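Local coordinates for glucose-6-phosphate 1-dehydrogenase (Kluyveromyces lactis, PDB 7E6I), which catalyses the first step of the oxidative pentose phosphate pathway, oxidising glucose 6-phosphate to 6-phosphogluconolactone with NADP+ as the hydride acceptor, at residues D233-I237 and I238-M242; L442-P445 and L446-L450; S161-E164 and L165-L169; E269-K272 and V273-F277. All coordinates share one frame; numbering follows the deposited sequence.

From the N terminus, contact 3 (161-169) comes first, on the helix between strands 146-152 and 178-181 of the parallel nucleotide-binding sheet. Contact 1 follows at 233-242, where a loop runs into helix 236-254, and contact 4 (269-277) ends the next helix; contact 2 (442-450) lies far on, in helix 433-451. Each closes turns of backbone and no large loop, so the four run in series without nesting or crossing. Contact 2 joins the others of the C-terminal region: Ile238 packs on Phe443 and Leu450, and Leu442 on Phe277. Contact 3 stays about 7 Å, nearest atoms, from both contact 1 and contact 2.

Contact 1: residues D233-I237 and I238-M242; sequences DSIGI and IRDVM. With BG6 (6-O-phosphono-beta-D-glucopyranose), chain B.
Ile235 O lies in a bay made by the side chain of Arg239. Arg239 CB closes one end, 3.4 Å from Ile235 O, and the extended chain runs past the oxygen until Arg239 NH1 returns to donate a hydrogen bond to Ile235 O at 3.0 Å. The oxygen sits at the guanidinium edge, in its plane, but the bond is bent, 144° at the hydrogen, with NH1 tilted out of the carbonyl plane. The CG2 methyl of Ile235 fits between Arg239 CB and Asp240 CB, 4.0 Å from each.

Ile237 is the second bump. With chi1 at -163°, CG1 runs beside the carbonyl carbon and carries CD1 to Val241 CG2 (4.2 Å), while Ile237 CG2 faces Met242 SD at 4.3 Å. Strands 316-321 and 333-338 receive this apolar side. Gly236, with positive phi, leads the loop into helix 236-254, and its O takes Asp240 N at 2.9 Å; a pi-type turn widens the helix over 238-242.

The carboxylate of Asp240 reaches the substrate. Its two oxygens accept from neighbouring sugar hydroxyls, OD1 from BG6 O2 and OD2 from BG6 O3, though the modelled lengths are so short that they are doubtful. Arg239 also binds His157 O through NE and Glu451 through NH1. The two adjacent residues therefore do different work: Arg239 ties this helix start to neighbouring parts of the fold, and the pairing of two carboxylate oxygens with adjacent hydroxyls is consistent with Asp240 recognising the 2- and 3-hydroxyls of glucose 6-phosphate.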
loop_
_atom_site.group_PDB
_atom_site.type_symbol
_atom_site.label_atom_id
_atom_site.label_comp_id
_atom_site.label_asym_id
_atom_site.label_seq_id
_atom_site.Cartn_x
_atom_site.Cartn_y
_atom_site.Cartn_z
ATOM N N ASP A 233 12.536 10.024 -12.403
ATOM C CA ASP A 233 12.377 10.144 -13.848
ATOM C C ASP A 233 12.106 8.796 -14.493
ATOM O O ASP A 233 11.281 8.693 -15.403
ATOM C CB ASP A 233 13.617 10.785 -14.462
ATOM C CG ASP A 233 13.364 11.278 -15.859
ATOM O OD1 ASP A 233 12.584 12.242 -15.983
ATOM O OD2 ASP A 233 13.912 10.700 -16.827
ATOM N N SER A 234 12.778 7.756 -14.037
ATOM C CA SER A 234 12.565 6.431 -14.587
ATOM C C SER A 234 11.396 5.700 -13.929
ATOM O O SER A 234 11.077 4.580 -14.347
ATOM C CB SER A 234 13.837 5.605 -14.426
ATOM O OG SER A 234 14.206 5.554 -13.056
ATOM N N ILE A 235 10.770 6.295 -12.906
ATOM C CA ILE A 235 9.654 5.689 -12.182
ATOM C C ILE A 235 8.335 6.203 -12.753
ATOM O O ILE A 235 7.617 5.464 -13.441
ATOM C CB ILE A 235 9.721 5.996 -10.675
ATOM C CG1 ILE A 235 11.044 5.550 -10.047
ATOM C CG2 ILE A 235 8.579 5.316 -9.957
ATOM C CD1 ILE A 235 11.442 4.160 -10.395
ATOM N N GLY A 236 8.006 7.466 -12.454
ATOM C CA GLY A 236 6.742 8.068 -12.824
ATOM C C GLY A 236 5.624 7.719 -11.851
ATOM O O GLY A 236 5.694 6.752 -11.096
ATOM N N ILE A 237 4.558 8.526 -11.889
ATOM C CA ILE A 237 3.530 8.425 -10.856
ATOM C C ILE A 237 2.763 7.126 -10.994
ATOM O O ILE A 237 2.299 6.556 -9.996
ATOM C CB ILE A 237 2.584 9.645 -10.902
ATOM C CG1 ILE A 237 1.788 9.762 -9.607
ATOM C CG2 ILE A 237 1.620 9.570 -12.074
ATOM C CD1 ILE A 237 2.640 10.018 -8.408
ATOM N N ILE A 238 2.631 6.627 -12.223
ATOM C CA ILE A 238 1.853 5.425 -12.452
ATOM C C ILE A 238 2.518 4.241 -11.774
ATOM O O ILE A 238 1.886 3.521 -10.996
ATOM C CB ILE A 238 1.651 5.198 -13.959
ATOM C CG1 ILE A 238 0.912 6.403 -14.542
ATOM C CG2 ILE A 238 0.870 3.927 -14.201
ATOM C CD1 ILE A 238 0.799 6.392 -16.018
ATOM N N ARG A 239 3.809 4.050 -12.022
ATOM C CA ARG A 239 4.556 3.012 -11.322
ATOM C C ARG A 239 4.630 3.282 -9.833
ATOM O O ARG A 239 4.668 2.341 -9.034
ATOM C CB ARG A 239 5.981 2.924 -11.863
ATOM C CG ARG A 239 6.179 1.965 -12.985
ATOM C CD ARG A 239 7.643 1.623 -13.135
ATOM N NE ARG A 239 7.886 1.111 -14.472
ATOM C CZ ARG A 239 8.073 1.886 -15.532
ATOM N NH1 ARG A 239 8.054 3.208 -15.391
ATOM N NH2 ARG A 239 8.290 1.344 -16.725
ATOM N N ASP A 240 4.699 4.551 -9.439
ATOM C CA ASP A 240 5.002 4.854 -8.046
ATOM C C ASP A 240 3.864 4.439 -7.119
ATOM O O ASP A 240 4.116 3.880 -6.050
ATOM C CB ASP A 240 5.323 6.340 -7.871
ATOM C CG ASP A 240 6.001 6.627 -6.522
ATOM O OD1 ASP A 240 6.806 5.783 -6.050
ATOM O OD2 ASP A 240 5.725 7.689 -5.928
ATOM N N VAL A 241 2.609 4.716 -7.494
ATOM C CA VAL A 241 1.489 4.500 -6.575
ATOM C C VAL A 241 0.265 3.890 -7.250
ATOM O O VAL A 241 -0.608 3.347 -6.571
ATOM C CB VAL A 241 1.078 5.806 -5.871
ATOM C CG1 VAL A 241 2.277 6.433 -5.134
ATOM C CG2 VAL A 241 0.432 6.783 -6.865
ATOM N N MET A 242 0.162 3.988 -8.570
ATOM C CA MET A 242 -1.071 3.539 -9.213
ATOM C C MET A 242 -1.052 2.040 -9.513
ATOM O O MET A 242 -2.024 1.342 -9.204
ATOM C CB MET A 242 -1.339 4.343 -10.491
ATOM C CG MET A 242 -1.202 5.855 -10.290
ATOM S SD MET A 242 -1.728 6.880 -11.699
ATOM C CE MET A 242 -3.416 6.298 -11.918
HETATM C C1 BG6 B . 5.361 5.243 -1.822
HETATM C C2 BG6 B . 5.679 6.150 -3.010
HETATM O O1 BG6 B . 5.127 3.939 -2.178
HETATM O O5 BG6 B . 4.117 5.741 -1.146
HETATM C C3 BG6 B . 5.811 7.572 -2.590
HETATM O O2 BG6 B . 6.877 5.733 -3.678
HETATM C C4 BG6 B . 4.561 8.060 -1.934
HETATM O O3 BG6 B . 6.055 8.418 -3.746
HETATM C C5 BG6 B . 4.192 7.165 -0.750
HETATM O O4 BG6 B . 4.765 9.415 -1.512
HETATM C C6 BG6 B . 2.853 7.496 -0.152
HETATM O O6 BG6 B . 2.622 6.595 0.916
HETATM P P BG6 B . 1.740 7.137 2.215
HETATM O O1P BG6 B . 0.484 7.662 1.548
HETATM O O2P BG6 B . 2.526 8.210 2.920
HETATM O O3P BG6 B . 1.433 6.036 3.229
#

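Contact 2: residues L442-P445 and L446-L450; sequences LFTP and LLNYL
In Thr444, chi1 of -74° sets OG1 beside the backbone N and swings the methyl CG2 toward the next turn, where Asn448, its CG lying beside its own N (chi1 -73°), lays its amide against it. Thr444 CG2 and Asn448 ND2 come to 3.4 Å, a methyl against an amide nitrogen. The hydroxyl is used for something else: Thr444 OG1 bonds Trp440 O one turn back and the N of Leu159.

Beneath these side chains the backbone is straightest at Asn448 N, which reaches Thr444 O at 2.7 Å with an N-H...O angle of 173°. Leu447 N takes Phe443 O at 3.0 Å, and Leu447 CG is 3.4 Å from that same oxygen, so the leucine side chain rests against the carbonyl oxygen. Phe443 and Leu447 meet more loosely, CB to CD1 at 4.4 Å.

Pro445 brings no N-H to the turn before, and helix 433-451 kinks there; its O nevertheless accepts from Tyr449 N, whose ring stacks on His282. Chemically, this is a helix with two characters: Phe443, Leu447 and Leu450 pack apolar groups on helix 236-254, whereas Pro445 and Asn448 take the exposed side.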
loop_
_atom_site.group_PDB
_atom_site.type_symbol
_atom_site.label_atom_id
_atom_site.label_comp_id
_atom_site.label_asym_id
_atom_site.label_seq_id
_atom_site.Cartn_x
_atom_site.Cartn_y
_atom_site.Cartn_z
ATOM N N LEU A 442 -1.353 -5.908 -16.872
ATOM C CA LEU A 442 -2.309 -4.838 -17.120
ATOM C C LEU A 442 -1.612 -3.512 -17.420
ATOM O O LEU A 442 -1.988 -2.806 -18.363
ATOM C CB LEU A 442 -3.238 -4.702 -15.910
ATOM C CG LEU A 442 -4.273 -3.582 -15.972
ATOM C CD1 LEU A 442 -5.184 -3.783 -17.178
ATOM C CD2 LEU A 442 -5.093 -3.489 -14.689
ATOM N N PHE A 443 -0.587 -3.162 -16.642
ATOM C CA PHE A 443 0.013 -1.838 -16.731
ATOM C C PHE A 443 1.191 -1.757 -17.692
ATOM O O PHE A 443 1.535 -0.653 -18.138
ATOM C CB PHE A 443 0.489 -1.386 -15.356
ATOM C CG PHE A 443 -0.565 -0.742 -14.553
ATOM C CD1 PHE A 443 -1.470 -1.506 -13.836
ATOM C CD2 PHE A 443 -0.690 0.633 -14.533
ATOM C CE1 PHE A 443 -2.480 -0.888 -13.091
ATOM C CE2 PHE A 443 -1.693 1.249 -13.794
ATOM C CZ PHE A 443 -2.589 0.496 -13.083
ATOM N N THR A 444 1.839 -2.875 -18.000
ATOM C CA THR A 444 3.033 -2.791 -18.835
ATOM C C THR A 444 2.747 -2.182 -20.203
ATOM O O THR A 444 3.498 -1.283 -20.618
ATOM C CB THR A 444 3.685 -4.171 -18.952
ATOM O OG1 THR A 444 4.335 -4.489 -17.712
ATOM C CG2 THR A 444 4.703 -4.172 -20.082
ATOM N N PRO A 445 1.697 -2.572 -20.932
ATOM C CA PRO A 445 1.458 -1.920 -22.232
ATOM C C PRO A 445 1.292 -0.412 -22.124
ATOM O O PRO A 445 1.848 0.321 -22.945
ATOM C CB PRO A 445 0.186 -2.608 -22.739
ATOM C CG PRO A 445 0.155 -3.919 -22.031
ATOM C CD PRO A 445 0.677 -3.603 -20.656
ATOM N N LEU A 446 0.554 0.083 -21.131
ATOM C CA LEU A 446 0.474 1.530 -20.968
ATOM C C LEU A 446 1.854 2.121 -20.717
ATOM O O LEU A 446 2.212 3.151 -21.301
ATOM C CB LEU A 446 -0.472 1.889 -19.829
ATOM C CG LEU A 446 -0.467 3.384 -19.482
ATOM C CD1 LEU A 446 -0.917 4.215 -20.674
ATOM C CD2 LEU A 446 -1.344 3.695 -18.279
ATOM N N LEU A 447 2.652 1.469 -19.865
ATOM C CA LEU A 447 3.957 2.022 -19.510
ATOM C C LEU A 447 4.926 1.981 -20.687
ATOM O O LEU A 447 5.712 2.917 -20.879
ATOM C CB LEU A 447 4.530 1.269 -18.316
ATOM C CG LEU A 447 3.870 1.565 -16.969
ATOM C CD1 LEU A 447 4.384 0.591 -15.912
ATOM C CD2 LEU A 447 4.171 2.985 -16.578
ATOM N N ASN A 448 4.896 0.895 -21.470
ATOM C CA ASN A 448 5.685 0.830 -22.697
ATOM C C ASN A 448 5.296 1.945 -23.659
ATOM O O ASN A 448 6.161 2.566 -24.291
ATOM C CB ASN A 448 5.489 -0.523 -23.383
ATOM C CG ASN A 448 6.186 -1.650 -22.665
ATOM O OD1 ASN A 448 7.031 -1.423 -21.786
ATOM N ND2 ASN A 448 5.836 -2.887 -23.036
ATOM N N TYR A 449 3.994 2.195 -23.804
ATOM C CA TYR A 449 3.544 3.216 -24.738
ATOM C C TYR A 449 4.001 4.601 -24.295
ATOM O O TYR A 449 4.536 5.369 -25.099
ATOM C CB TYR A 449 2.025 3.127 -24.889
ATOM C CG TYR A 449 1.362 4.383 -25.392
ATOM C CD1 TYR A 449 1.379 4.715 -26.741
ATOM C CD2 TYR A 449 0.702 5.228 -24.519
ATOM C CE1 TYR A 449 0.771 5.864 -27.201
ATOM C CE2 TYR A 449 0.091 6.374 -24.964
ATOM C CZ TYR A 449 0.130 6.690 -26.304
ATOM O OH TYR A 449 -0.488 7.841 -26.727
ATOM N N LEU A 450 3.853 4.921 -23.010
ATOM C CA LEU A 450 4.206 6.257 -22.539
ATOM C C LEU A 450 5.708 6.503 -22.619
ATOM O O LEU A 450 6.146 7.623 -22.898
ATOM C CB LEU A 450 3.728 6.445 -21.105
ATOM C CG LEU A 450 2.218 6.492 -20.854
ATOM C CD1 LEU A 450 1.939 6.822 -19.377
ATOM C CD2 LEU A 450 1.554 7.490 -21.774
#

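Contact 3: residues S161-E164 and L165-L169; sequences SATE and LQEKL
Leu165 and Ser161 meet through the backbone on the packed side of helix 159-169: Leu165 N donates to Ser161 O at 3.0 Å, and one residue on Gln166 N reaches Ala162 O at the same length. Ala162 touches Trp440 of helix 433-451, while Leu165 and Leu169 press on Ile130 of helix 126-139. Gln166, bent at chi2, carries OE1 to Arg180 on the following strand.

The outer side is looser. Glu167 N makes a short bond to Thr163 O (2.8 Å), but above it the side chains barely touch: Thr163 CG2 lies 3.7 Å from Glu167 OE2, the two groups passing at a slant. Glu167 CG stands 3.6 Å from Thr163 O. Lys168 lies at the border, exposed yet touching Ile130. It and the exposed Glu164 keep their charged ends apart, with Glu164 OE1 5.7 Å from Lys168 NZ; Glu164 OE2 is hydrogen-bonded to Gln160 NE2. Lys168 CG, for its part, is 3.5 Å from Glu164 O.

This helix is the crossover of a beta-alpha-beta unit in the Rossmann-type domain, linking strands 146-152 and 178-181. Its inner face is fastened by apolar packing and the Gln166-Arg180 bond; on the outer face the opposite charges of Glu164 and Lys168 probably attract only over a distance, and the backbone bonds Glu167 N to Thr163 O and Lys168 N to Glu164 O do more than the side chains.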
loop_
_atom_site.group_PDB
_atom_site.type_symbol
_atom_site.label_atom_id
_atom_site.label_comp_id
_atom_site.label_asym_id
_atom_site.label_seq_id
_atom_site.Cartn_x
_atom_site.Cartn_y
_atom_site.Cartn_z
ATOM N N SER A 161 10.751 -7.666 -15.899
ATOM C CA SER A 161 11.591 -7.665 -14.708
ATOM C C SER A 161 10.905 -8.371 -13.542
ATOM O O SER A 161 11.543 -9.155 -12.826
ATOM C CB SER A 161 12.007 -6.227 -14.358
ATOM O OG SER A 161 10.906 -5.326 -14.269
ATOM N N ALA A 162 9.597 -8.152 -13.354
ATOM C CA ALA A 162 8.899 -8.832 -12.260
ATOM C C ALA A 162 8.901 -10.344 -12.454
ATOM O O ALA A 162 9.152 -11.098 -11.503
ATOM C CB ALA A 162 7.468 -8.313 -12.129
ATOM N N THR A 163 8.632 -10.805 -13.679
ATOM C CA THR A 163 8.702 -12.235 -13.972
ATOM C C THR A 163 10.077 -12.801 -13.625
ATOM O O THR A 163 10.184 -13.863 -12.997
ATOM C CB THR A 163 8.383 -12.493 -15.444
ATOM O OG1 THR A 163 7.202 -11.778 -15.808
ATOM C CG2 THR A 163 8.177 -13.978 -15.705
ATOM N N GLU A 164 11.141 -12.088 -14.014
ATOM C CA GLU A 164 12.496 -12.574 -13.769
ATOM C C GLU A 164 12.786 -12.688 -12.277
ATOM O O GLU A 164 13.358 -13.684 -11.821
ATOM C CB GLU A 164 13.506 -11.647 -14.437
ATOM C CG GLU A 164 13.698 -11.891 -15.920
ATOM C CD GLU A 164 14.579 -10.823 -16.560
ATOM O OE1 GLU A 164 15.465 -10.288 -15.847
ATOM O OE2 GLU A 164 14.385 -10.522 -17.764
ATOM N N LEU A 165 12.393 -11.679 -11.500
ATOM C CA LEU A 165 12.583 -11.756 -10.059
ATOM C C LEU A 165 11.856 -12.959 -9.474
ATOM O O LEU A 165 12.428 -13.714 -8.675
ATOM C CB LEU A 165 12.093 -10.472 -9.402
ATOM C CG LEU A 165 12.072 -10.477 -7.879
ATOM C CD1 LEU A 165 13.476 -10.742 -7.360
ATOM C CD2 LEU A 165 11.537 -9.160 -7.361
ATOM N N GLN A 166 10.598 -13.161 -9.876
ATOM C CA GLN A 166 9.809 -14.248 -9.307
ATOM C C GLN A 166 10.336 -15.612 -9.745
ATOM O O GLN A 166 10.269 -16.590 -8.982
ATOM C CB GLN A 166 8.337 -14.091 -9.691
ATOM C CG GLN A 166 7.450 -15.210 -9.143
ATOM C CD GLN A 166 7.611 -15.428 -7.632
ATOM O OE1 GLN A 166 8.019 -14.525 -6.896
ATOM N NE2 GLN A 166 7.260 -16.629 -7.161
ATOM N N GLU A 167 10.842 -15.699 -10.979
ATOM C CA GLU A 167 11.481 -16.931 -11.435
ATOM C C GLU A 167 12.628 -17.323 -10.513
ATOM O O GLU A 167 12.844 -18.508 -10.250
ATOM C CB GLU A 167 11.987 -16.753 -12.864
ATOM C CG GLU A 167 11.033 -17.261 -13.929
ATOM C CD GLU A 167 11.417 -16.799 -15.333
ATOM O OE1 GLU A 167 12.597 -16.424 -15.541
ATOM O OE2 GLU A 167 10.537 -16.813 -16.229
ATOM N N LYS A 168 13.373 -16.338 -10.011
ATOM C CA LYS A 168 14.485 -16.625 -9.115
ATOM C C LYS A 168 14.005 -16.864 -7.693
ATOM O O LYS A 168 14.657 -17.585 -6.933
ATOM C CB LYS A 168 15.501 -15.471 -9.145
ATOM C CG LYS A 168 16.173 -15.247 -10.500
ATOM C CD LYS A 168 17.325 -14.245 -10.423
ATOM C CE LYS A 168 17.050 -12.980 -11.230
ATOM N NZ LYS A 168 18.147 -11.970 -11.117
ATOM N N LEU A 169 12.877 -16.273 -7.323
ATOM C CA LEU A 169 12.397 -16.341 -5.950
ATOM C C LEU A 169 11.638 -17.637 -5.679
ATOM O O LEU A 169 11.789 -18.234 -4.608
ATOM C CB LEU A 169 11.513 -15.123 -5.686
ATOM C CG LEU A 169 11.060 -14.811 -4.270
ATOM C CD1 LEU A 169 12.163 -15.092 -3.253
ATOM C CD2 LEU A 169 10.647 -13.357 -4.237
#

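Contact 4: residues E269-K272 and V273-F277; sequences EKVK and VLKAF
Peptide planes are the flat groups through which Lys270 and Leu274 meet. The N-H of Leu274 comes nearly end-on to the carbonyl of Lys270, running at 168° into Lys270 O, 3.0 Å away, and Leu274 CG stands 3.4 Å from that oxygen. The one aromatic ring, Phe277, turns its edge to the carbonyl carbon of Val273, with that atom in the ring plane; Leu442, Leu250 and Ile323 also touch its side chain. The crowded first torsion of Val273 (chi1 71°) puts CG1 between its N and carbonyl carbon, and there it nestles against Lys270 O at 3.3 Å. Two aliphatic groups thus lie around one carbonyl.

The side chains of Val271 and Lys275 run alongside each other in the same direction. Val271 CG1, anti to its own N, rests on Lys275 CE at 3.6 Å, and the extended lysine chain also passes Val271 O, with CG 3.4 Å from it. The backbone beneath is bonded as well, Lys275 N to Val271 O at 3.0 Å.

Residues 269 to 276 form the last turns of helix 263-276, and Phe277 follows in the loop. The helix packs on helix 236-254, Leu274 and Lys270 on Thr251, Val273 on Thr254. Leu274 also meets Val438 and Glu435 of helix 433-451.

Toward the end the pattern shifts to i to i+3 bonds. Ala276 N keeps a weak bond to Lys272 O at 3.5 Å but reaches Val273 O at 2.9 Å, and Phe277 N takes Leu274 O. The ammonium of Lys270 reaches Gln248 and makes a salt bridge to Glu435, tying together all three helices.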
loop_
_atom_site.group_PDB
_atom_site.type_symbol
_atom_site.label_atom_id
_atom_site.label_comp_id
_atom_site.label_asym_id
_atom_site.label_seq_id
_atom_site.Cartn_x
_atom_site.Cartn_y
_atom_site.Cartn_z
ATOM N N GLU A 269 -10.048 -13.866 -4.873
ATOM C CA GLU A 269 -11.018 -12.940 -5.447
ATOM C C GLU A 269 -10.335 -11.693 -6.002
ATOM O O GLU A 269 -10.788 -11.138 -7.011
ATOM C CB GLU A 269 -12.071 -12.563 -4.410
ATOM C CG GLU A 269 -12.937 -13.732 -3.938
ATOM C CD GLU A 269 -13.610 -14.503 -5.073
ATOM O OE1 GLU A 269 -13.991 -13.887 -6.092
ATOM O OE2 GLU A 269 -13.782 -15.730 -4.945
ATOM N N LYS A 270 -9.239 -11.250 -5.375
ATOM C CA LYS A 270 -8.482 -10.137 -5.933
ATOM C C LYS A 270 -7.899 -10.506 -7.301
ATOM O O LYS A 270 -8.079 -9.771 -8.284
ATOM C CB LYS A 270 -7.399 -9.706 -4.953
ATOM C CG LYS A 270 -7.960 -9.098 -3.680
ATOM C CD LYS A 270 -6.893 -8.992 -2.609
ATOM C CE LYS A 270 -6.090 -7.730 -2.768
ATOM N NZ LYS A 270 -4.869 -7.636 -1.907
ATOM N N VAL A 271 -7.243 -11.668 -7.391
ATOM C CA VAL A 271 -6.729 -12.138 -8.670
ATOM C C VAL A 271 -7.859 -12.251 -9.681
ATOM O O VAL A 271 -7.722 -11.842 -10.842
ATOM C CB VAL A 271 -5.988 -13.481 -8.493
ATOM C CG1 VAL A 271 -5.553 -14.027 -9.853
ATOM C CG2 VAL A 271 -4.777 -13.313 -7.567
ATOM N N LYS A 272 -9.002 -12.779 -9.250
ATOM C CA LYS A 272 -10.126 -12.989 -10.158
ATOM C C LYS A 272 -10.606 -11.683 -10.779
ATOM O O LYS A 272 -10.880 -11.628 -11.980
ATOM C CB LYS A 272 -11.286 -13.683 -9.437
ATOM C CG LYS A 272 -12.429 -14.004 -10.400
ATOM C CD LYS A 272 -13.398 -15.006 -9.832
ATOM C CE LYS A 272 -14.820 -14.689 -10.257
ATOM N NZ LYS A 272 -15.749 -15.830 -9.983
ATOM N N VAL A 273 -10.765 -10.624 -9.975
ATOM C CA VAL A 273 -11.275 -9.402 -10.581
ATOM C C VAL A 273 -10.187 -8.758 -11.453
ATOM O O VAL A 273 -10.485 -8.192 -12.517
ATOM C CB VAL A 273 -11.840 -8.437 -9.509
ATOM C CG1 VAL A 273 -10.722 -7.795 -8.643
ATOM C CG2 VAL A 273 -12.672 -7.366 -10.170
ATOM N N LEU A 274 -8.917 -8.867 -11.046
ATOM C CA LEU A 274 -7.826 -8.379 -11.880
ATOM C C LEU A 274 -7.895 -8.973 -13.283
ATOM O O LEU A 274 -7.747 -8.258 -14.276
ATOM C CB LEU A 274 -6.487 -8.704 -11.225
ATOM C CG LEU A 274 -6.066 -7.750 -10.109
ATOM C CD1 LEU A 274 -4.815 -8.253 -9.377
ATOM C CD2 LEU A 274 -5.867 -6.338 -10.656
ATOM N N LYS A 275 -8.148 -10.278 -13.390
ATOM C CA LYS A 275 -8.210 -10.900 -14.706
ATOM C C LYS A 275 -9.391 -10.413 -15.538
ATOM O O LYS A 275 -9.387 -10.605 -16.760
ATOM C CB LYS A 275 -8.278 -12.417 -14.561
ATOM C CG LYS A 275 -7.039 -13.018 -13.919
ATOM C CD LYS A 275 -7.028 -14.522 -14.065
ATOM C CE LYS A 275 -5.918 -15.127 -13.259
ATOM N NZ LYS A 275 -5.710 -16.563 -13.595
ATOM N N ALA A 276 -10.407 -9.815 -14.919
ATOM C CA ALA A 276 -11.553 -9.330 -15.673
ATOM C C ALA A 276 -11.370 -7.912 -16.187
ATOM O O ALA A 276 -12.209 -7.438 -16.963
ATOM C CB ALA A 276 -12.821 -9.394 -14.815
ATOM N N PHE A 277 -10.315 -7.224 -15.769
ATOM C CA PHE A 277 -10.041 -5.891 -16.284
ATOM C C PHE A 277 -9.819 -5.958 -17.789
ATOM O O PHE A 277 -9.055 -6.797 -18.276
ATOM C CB PHE A 277 -8.795 -5.315 -15.605
ATOM C CG PHE A 277 -9.063 -4.614 -14.309
ATOM C CD1 PHE A 277 -9.497 -5.323 -13.193
ATOM C CD2 PHE A 277 -8.845 -3.248 -14.189
ATOM C CE1 PHE A 277 -9.719 -4.684 -12.005
ATOM C CE2 PHE A 277 -9.076 -2.598 -12.995
ATOM C CZ PHE A 277 -9.509 -3.316 -11.905
#